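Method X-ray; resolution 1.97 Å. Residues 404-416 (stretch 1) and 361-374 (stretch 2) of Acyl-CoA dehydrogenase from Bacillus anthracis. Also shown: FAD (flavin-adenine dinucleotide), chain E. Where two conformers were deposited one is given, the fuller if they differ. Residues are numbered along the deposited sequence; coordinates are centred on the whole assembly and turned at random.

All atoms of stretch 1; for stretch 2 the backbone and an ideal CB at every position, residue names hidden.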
# COMPACT_ATOMS: atom_id res chain seq x y z
N ASN A 404 -10.25 4.33 -3.74
CA ASN A 404 -10.14 5.71 -4.17
C ASN A 404 -9.12 5.84 -5.30
O ASN A 404 -9.18 6.82 -6.05
CB ASN A 404 -9.72 6.65 -3.06
CG ASN A 404 -10.71 6.66 -1.92
OD1 ASN A 404 -11.90 6.53 -2.15
ND2 ASN A 404 -10.22 6.74 -0.68
N ARG A 405 -8.19 4.89 -5.42
CA ARG A 405 -7.18 5.00 -6.50
C ARG A 405 -7.72 4.49 -7.81
O ARG A 405 -7.03 4.48 -8.86
CB ARG A 405 -5.88 4.29 -6.09
CG ARG A 405 -5.22 4.92 -4.86
CD ARG A 405 -4.25 3.99 -4.12
NE ARG A 405 -3.38 3.35 -5.13
CZ ARG A 405 -2.72 2.23 -4.92
NH1 ARG A 405 -2.83 1.59 -3.74
NH2 ARG A 405 -1.99 1.71 -5.93
N ILE A 406 -8.98 4.07 -7.78
CA ILE A 406 -9.62 3.48 -8.94
C ILE A 406 -10.78 4.34 -9.41
O ILE A 406 -10.95 4.56 -10.61
CB ILE A 406 -10.02 2.01 -8.66
CG1 ILE A 406 -8.79 1.11 -8.66
CG2 ILE A 406 -11.03 1.50 -9.70
CD1 ILE A 406 -8.95 -0.06 -7.76
N PHE A 407 -11.50 4.91 -8.43
CA PHE A 407 -12.59 5.89 -8.62
C PHE A 407 -12.25 7.08 -9.45
O PHE A 407 -11.10 7.54 -9.43
CB PHE A 407 -13.02 6.47 -7.27
CG PHE A 407 -14.06 5.66 -6.54
CD1 PHE A 407 -14.33 5.93 -5.19
CD2 PHE A 407 -14.80 4.67 -7.19
CE1 PHE A 407 -15.32 5.20 -4.48
CE2 PHE A 407 -15.81 3.96 -6.50
CZ PHE A 407 -16.06 4.22 -5.15
N GLU A 408 -13.27 7.62 -10.14
CA GLU A 408 -13.07 8.97 -10.73
C GLU A 408 -11.90 8.96 -11.69
O GLU A 408 -11.13 9.95 -11.80
CB GLU A 408 -12.95 10.09 -9.68
CG GLU A 408 -14.22 10.22 -8.77
CD GLU A 408 -15.56 10.61 -9.51
OE1 GLU A 408 -16.65 10.31 -8.94
OE2 GLU A 408 -15.54 11.24 -10.61
N GLY A 409 -11.78 7.86 -12.43
CA GLY A 409 -10.61 7.70 -13.32
C GLY A 409 -9.53 7.03 -12.48
O GLY A 409 -9.21 7.50 -11.38
N THR A 410 -8.98 5.90 -12.95
CA THR A 410 -7.92 5.23 -12.19
C THR A 410 -6.78 6.23 -12.10
O THR A 410 -6.66 7.10 -12.97
CB THR A 410 -7.43 4.00 -12.89
OG1 THR A 410 -6.91 4.40 -14.16
CG2 THR A 410 -8.61 3.01 -13.14
N ASN A 411 -5.92 6.12 -11.09
CA ASN A 411 -4.80 7.03 -11.05
C ASN A 411 -3.90 6.95 -12.29
O ASN A 411 -3.24 7.93 -12.65
CB ASN A 411 -4.00 6.83 -9.77
CG ASN A 411 -4.74 7.35 -8.56
OD1 ASN A 411 -5.83 7.93 -8.71
ND2 ASN A 411 -4.17 7.19 -7.38
N GLU A 412 -3.88 5.80 -12.97
CA GLU A 412 -3.09 5.72 -14.22
C GLU A 412 -3.68 6.69 -15.27
O GLU A 412 -2.95 7.42 -15.95
CB GLU A 412 -3.12 4.30 -14.82
CG GLU A 412 -2.35 3.25 -13.96
CD GLU A 412 -3.02 2.98 -12.61
OE1 GLU A 412 -2.30 2.98 -11.57
OE2 GLU A 412 -4.26 2.78 -12.58
N ILE A 413 -5.00 6.63 -15.44
CA ILE A 413 -5.63 7.44 -16.47
C ILE A 413 -5.48 8.93 -16.11
O ILE A 413 -5.13 9.75 -16.97
CB ILE A 413 -7.13 7.04 -16.66
CG1 ILE A 413 -7.25 5.69 -17.38
CG2 ILE A 413 -7.91 8.16 -17.37
CD1 ILE A 413 -6.80 5.69 -18.84
N ASN A 414 -5.73 9.25 -14.84
CA ASN A 414 -5.53 10.61 -14.33
C ASN A 414 -4.12 11.13 -14.54
O ASN A 414 -3.95 12.32 -14.82
CB ASN A 414 -5.86 10.68 -12.86
CG ASN A 414 -7.32 10.93 -12.59
OD1 ASN A 414 -8.09 10.02 -12.31
ND2 ASN A 414 -7.72 12.19 -12.68
N ARG A 415 -3.11 10.27 -14.42
CA ARG A 415 -1.73 10.64 -14.70
C ARG A 415 -1.48 10.84 -16.19
O ARG A 415 -0.84 11.81 -16.58
CB ARG A 415 -0.73 9.61 -14.16
CG ARG A 415 -0.50 9.73 -12.64
CD ARG A 415 0.29 8.50 -12.12
NE ARG A 415 0.93 8.80 -10.84
CZ ARG A 415 0.66 8.18 -9.69
NH1 ARG A 415 1.31 8.53 -8.58
NH2 ARG A 415 -0.22 7.18 -9.66
N LEU A 416 -1.99 9.93 -17.01
CA LEU A 416 -1.75 9.97 -18.44
C LEU A 416 -2.33 11.21 -19.13
O LEU A 416 -1.79 11.67 -20.12
CB LEU A 416 -2.31 8.74 -19.13
CG LEU A 416 -1.61 7.43 -18.83
CD1 LEU A 416 -2.47 6.32 -19.40
CD2 LEU A 416 -0.22 7.44 -19.49
N UNK A 361 -7.46 19.45 -10.65
CA UNK A 361 -8.43 18.44 -10.14
C UNK A 361 -7.86 17.03 -10.21
O UNK A 361 -7.98 16.25 -9.24
CB UNK A 361 -9.74 18.50 -10.94
N UNK A 362 -7.25 16.69 -11.34
CA UNK A 362 -6.65 15.36 -11.52
C UNK A 362 -5.47 15.17 -10.58
O UNK A 362 -5.33 14.11 -9.96
CB UNK A 362 -6.20 15.16 -12.97
N UNK A 363 -4.63 16.19 -10.44
CA UNK A 363 -3.54 16.13 -9.46
C UNK A 363 -4.02 15.88 -8.04
O UNK A 363 -3.41 15.10 -7.33
CB UNK A 363 -2.74 17.43 -9.50
N UNK A 364 -5.06 16.59 -7.62
CA UNK A 364 -5.61 16.45 -6.26
C UNK A 364 -6.13 15.05 -6.05
O UNK A 364 -5.91 14.44 -5.01
CB UNK A 364 -6.73 17.47 -6.01
N UNK A 365 -6.81 14.52 -7.06
CA UNK A 365 -7.36 13.21 -6.94
C UNK A 365 -6.28 12.14 -6.74
O UNK A 365 -6.40 11.29 -5.84
CB UNK A 365 -8.20 12.90 -8.18
N UNK A 366 -5.24 12.17 -7.58
CA UNK A 366 -4.18 11.20 -7.49
C UNK A 366 -3.38 11.44 -6.22
O UNK A 366 -3.06 10.50 -5.48
CB UNK A 366 -3.28 11.26 -8.73
N UNK A 367 -3.05 12.69 -5.96
CA UNK A 367 -2.18 12.97 -4.81
C UNK A 367 -2.90 12.65 -3.51
O UNK A 367 -2.34 12.01 -2.64
CB UNK A 367 -1.73 14.43 -4.81
N UNK A 368 -4.16 13.08 -3.40
CA UNK A 368 -4.95 12.80 -2.19
C UNK A 368 -5.17 11.32 -1.95
O UNK A 368 -5.02 10.81 -0.83
CB UNK A 368 -6.31 13.50 -2.28
N UNK A 369 -5.54 10.59 -2.99
CA UNK A 369 -5.80 9.16 -2.79
C UNK A 369 -4.52 8.41 -2.38
O UNK A 369 -4.57 7.48 -1.58
CB UNK A 369 -6.38 8.55 -4.07
N UNK A 370 -3.37 8.81 -2.93
CA UNK A 370 -2.07 8.18 -2.56
C UNK A 370 -1.55 8.57 -1.19
O UNK A 370 -0.96 7.76 -0.48
CB UNK A 370 -1.01 8.54 -3.60
N UNK A 371 -1.76 9.80 -0.79
CA UNK A 371 -1.42 10.18 0.56
C UNK A 371 -2.30 9.42 1.57
O UNK A 371 -1.81 8.96 2.59
CB UNK A 371 -1.57 11.69 0.74
N UNK A 372 -3.60 9.27 1.28
CA UNK A 372 -4.48 8.54 2.19
C UNK A 372 -4.04 7.07 2.21
O UNK A 372 -3.95 6.46 3.29
CB UNK A 372 -5.94 8.67 1.77
N UNK A 373 -3.73 6.52 1.04
CA UNK A 373 -3.26 5.12 0.98
C UNK A 373 -2.06 4.91 1.97
O UNK A 373 -1.99 3.90 2.71
CB UNK A 373 -2.84 4.77 -0.45
N UNK A 374 -1.11 5.82 1.94
CA UNK A 374 0.07 5.74 2.80
C UNK A 374 -0.34 5.92 4.26
O UNK A 374 0.16 5.20 5.13
CB UNK A 374 1.11 6.79 2.40
PA FAD E . -10.50 -0.88 -16.37
O1A FAD E . -10.79 -2.23 -16.97
O2A FAD E . -10.96 0.30 -17.14
O5B FAD E . -8.97 -0.73 -16.03
C5B FAD E . -8.16 -1.80 -15.61
C4B FAD E . -6.70 -1.37 -15.51
O4B FAD E . -6.20 -0.97 -16.80
C3B FAD E . -6.55 -0.18 -14.57
O3B FAD E . -5.30 -0.22 -13.87
C2B FAD E . -6.48 0.97 -15.55
O2B FAD E . -5.80 2.07 -15.03
C1B FAD E . -5.72 0.35 -16.69
N9A FAD E . -5.97 1.08 -17.94
C8A FAD E . -7.17 1.27 -18.57
N7A FAD E . -6.98 1.99 -19.69
C5A FAD E . -5.67 2.24 -19.81
C6A FAD E . -4.90 2.92 -20.79
N6A FAD E . -5.46 3.40 -21.90
N1A FAD E . -3.54 3.01 -20.60
C2A FAD E . -2.93 2.43 -19.50
N3A FAD E . -3.68 1.73 -18.56
C4A FAD E . -5.02 1.65 -18.70
N1 FAD E . -19.21 4.18 -12.06
C2 FAD E . -20.29 5.02 -12.23
O2 FAD E . -20.50 5.54 -13.30
N3 FAD E . -21.16 5.31 -11.19
C4 FAD E . -21.00 4.75 -9.97
O4 FAD E . -21.81 5.05 -9.07
C4X FAD E . -19.91 3.90 -9.78
N5 FAD E . -19.75 3.28 -8.55
C5X FAD E . -18.71 2.39 -8.36
C6 FAD E . -18.57 1.78 -7.10
C7 FAD E . -17.56 0.86 -6.90
C7M FAD E . -17.42 0.19 -5.55
C8 FAD E . -16.69 0.56 -7.97
C8M FAD E . -15.55 -0.40 -7.87
C9 FAD E . -16.80 1.20 -9.20
C9A FAD E . -17.81 2.11 -9.42
N10 FAD E . -17.93 2.76 -10.64
C10 FAD E . -19.01 3.61 -10.83
C1' FAD E . -17.02 2.41 -11.81
C2' FAD E . -15.55 2.77 -11.60
O2' FAD E . -15.27 4.12 -11.29
C3' FAD E . -14.54 1.93 -12.64
O3' FAD E . -14.13 0.88 -11.84
C4' FAD E . -13.52 2.61 -13.12
O4' FAD E . -14.07 3.74 -13.79
C5' FAD E . -12.42 1.89 -13.91
O5' FAD E . -13.03 0.90 -14.69
P FAD E . -12.70 -0.64 -14.59
O1P FAD E . -12.92 -1.02 -13.15
O2P FAD E . -13.54 -1.39 -15.58
O3P FAD E . -11.13 -0.79 -14.87

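Stretch 2 is helical throughout, its i to i+4 backbone hydrogen bonds unbroken, and it passes helix 411-416 at 143°, with 9.4 Å between the axes at closest approach. Side chains pointing at stretch 1 therefore recur every three or four residues.

Positions 361, 363, 364, 367, 368, 371 and 374 have no atom of stretch 1 within 5.5 Å of the ideal CB, so stretch 1 hardly restricts them. They are Cys361, Leu363, Asn364, Phe367, Gly368, Val371 and Tyr374. At 368 a CB would also lie 2.9 Å from Asn364 O, which favours the glycine.

Position 362 points toward stretch 1, and its ideal CB is 3.3 Å from Asn414 ND2. So short an approach suits a small residue: alanine, serine or glycine. It is Ser362, whose OG lies 2.7 Å from Asn414 ND2, an amide probably turned over in the model.

At 365 the CB again points toward stretch 1, but the features that matter lie farther out: the carbonyls of Asn404, Phe407 and Gly409 and Asn411 OD1 converge on one pocket. A long donor is wanted, lysine best, arginine if its bulkier head could fit. Lys365 extends there, and NZ donates to Phe407 O (2.6 Å), Gly409 O (2.7 Å) and Asn411 OD1 (2.8 Å), with a weak bond to Asn404 O (3.0 Å). It thereby ties together the loop leading into helix 411-416.

Position 366 faces Asn411 CG at 4.2 Å and Asn414 CB at 4.9 Å from its CB, room for valine, isoleucine or alanine. Val366 places CG2 3.5 Å from Asn414 CB, while CG1 lies over one face of the Arg415 guanidinium, 3.6 Å from CZ.

The CB at 369 is 3.8 Å from Asn404 O and 4.2 Å from Asn411 ND2, so a small residue, preferably with an acceptor, fits. Ser369 OG accepts from Asn411 ND2 at 3.0 Å; Asn411 itself sits as a knob among residues 365, 366, 369 and 370.

At 370 the CB points sideways, 5.5 Å from Arg415 NH1, which invites a reaching acid or glutamine. Glu370 forms the salt bridge, Arg415 NH1 to OE1 at 2.7 Å, and OE2 accepts from Arg415 NH2 at 2.9 Å.

Position 372 points toward Asn404 ND2, 5.3 Å from its CB, allowing a medium aliphatic or polar chain. Leu372 CD2 packs 3.4 Å from Asn404 ND2.

At 373 the CB lies 4.0 Å from Arg405 CD, with the guanidinium beyond: aspartate or glutamate would serve. Asp373 OD1 forms a salt bridge with Arg405 NH1 at 2.8 Å, at the guanidinium edge.

Stretch 2, residues 361-374: CSLNKVFGSEVLDY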
# COMPACT_ATOMS: atom_id res chain seq x y z
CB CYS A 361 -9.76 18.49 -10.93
SG CYS A 361 -10.74 20.00 -10.63
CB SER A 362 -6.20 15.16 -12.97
OG SER A 362 -7.25 14.60 -13.74
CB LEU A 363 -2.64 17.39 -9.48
CG LEU A 363 -2.02 17.81 -10.82
CD1 LEU A 363 -1.27 19.13 -10.64
CD2 LEU A 363 -1.14 16.71 -11.44
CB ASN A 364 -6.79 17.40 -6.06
CG ASN A 364 -6.38 18.86 -5.85
OD1 ASN A 364 -5.22 19.20 -5.59
ND2 ASN A 364 -7.36 19.72 -5.96
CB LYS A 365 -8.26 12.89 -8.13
CG LYS A 365 -9.09 11.62 -7.95
CD LYS A 365 -8.41 10.40 -8.52
CE LYS A 365 -9.14 9.16 -8.10
NZ LYS A 365 -8.61 7.91 -8.74
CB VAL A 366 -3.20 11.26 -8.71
CG1 VAL A 366 -2.01 10.28 -8.47
CG2 VAL A 366 -3.93 10.93 -10.00
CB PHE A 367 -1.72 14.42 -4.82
CG PHE A 367 -0.67 14.73 -3.80
CD1 PHE A 367 0.67 14.50 -4.09
CD2 PHE A 367 -1.00 15.32 -2.59
CE1 PHE A 367 1.66 14.81 -3.16
CE2 PHE A 367 -0.03 15.61 -1.64
CZ PHE A 367 1.31 15.37 -1.92
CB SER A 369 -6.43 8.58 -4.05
OG SER A 369 -5.55 8.69 -5.20
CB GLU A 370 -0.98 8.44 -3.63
CG GLU A 370 -1.41 7.76 -4.91
CD GLU A 370 -0.29 7.66 -5.95
OE1 GLU A 370 0.64 8.50 -5.94
OE2 GLU A 370 -0.36 6.74 -6.80
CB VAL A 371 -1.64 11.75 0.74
CG1 VAL A 371 -1.71 12.11 2.21
CG2 VAL A 371 -0.48 12.52 0.07
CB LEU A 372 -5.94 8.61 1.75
CG LEU A 372 -6.92 7.76 2.58
CD1 LEU A 372 -6.87 8.13 4.03
CD2 LEU A 372 -8.35 7.76 1.99
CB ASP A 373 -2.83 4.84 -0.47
CG ASP A 373 -2.31 3.43 -0.69
OD1 ASP A 373 -3.09 2.55 -1.11
OD2 ASP A 373 -1.11 3.18 -0.44
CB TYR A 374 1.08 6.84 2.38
CG TYR A 374 2.24 6.94 3.35
CD1 TYR A 374 3.35 6.09 3.21
CD2 TYR A 374 2.22 7.86 4.42
CE1 TYR A 374 4.42 6.14 4.12
CE2 TYR A 374 3.28 7.91 5.34
CZ TYR A 374 4.39 7.06 5.16
OH TYR A 374 5.44 7.08 6.06
O HOH W 1 -7.11 6.40 -1.13
O HOH W 2 -2.25 5.05 -7.22
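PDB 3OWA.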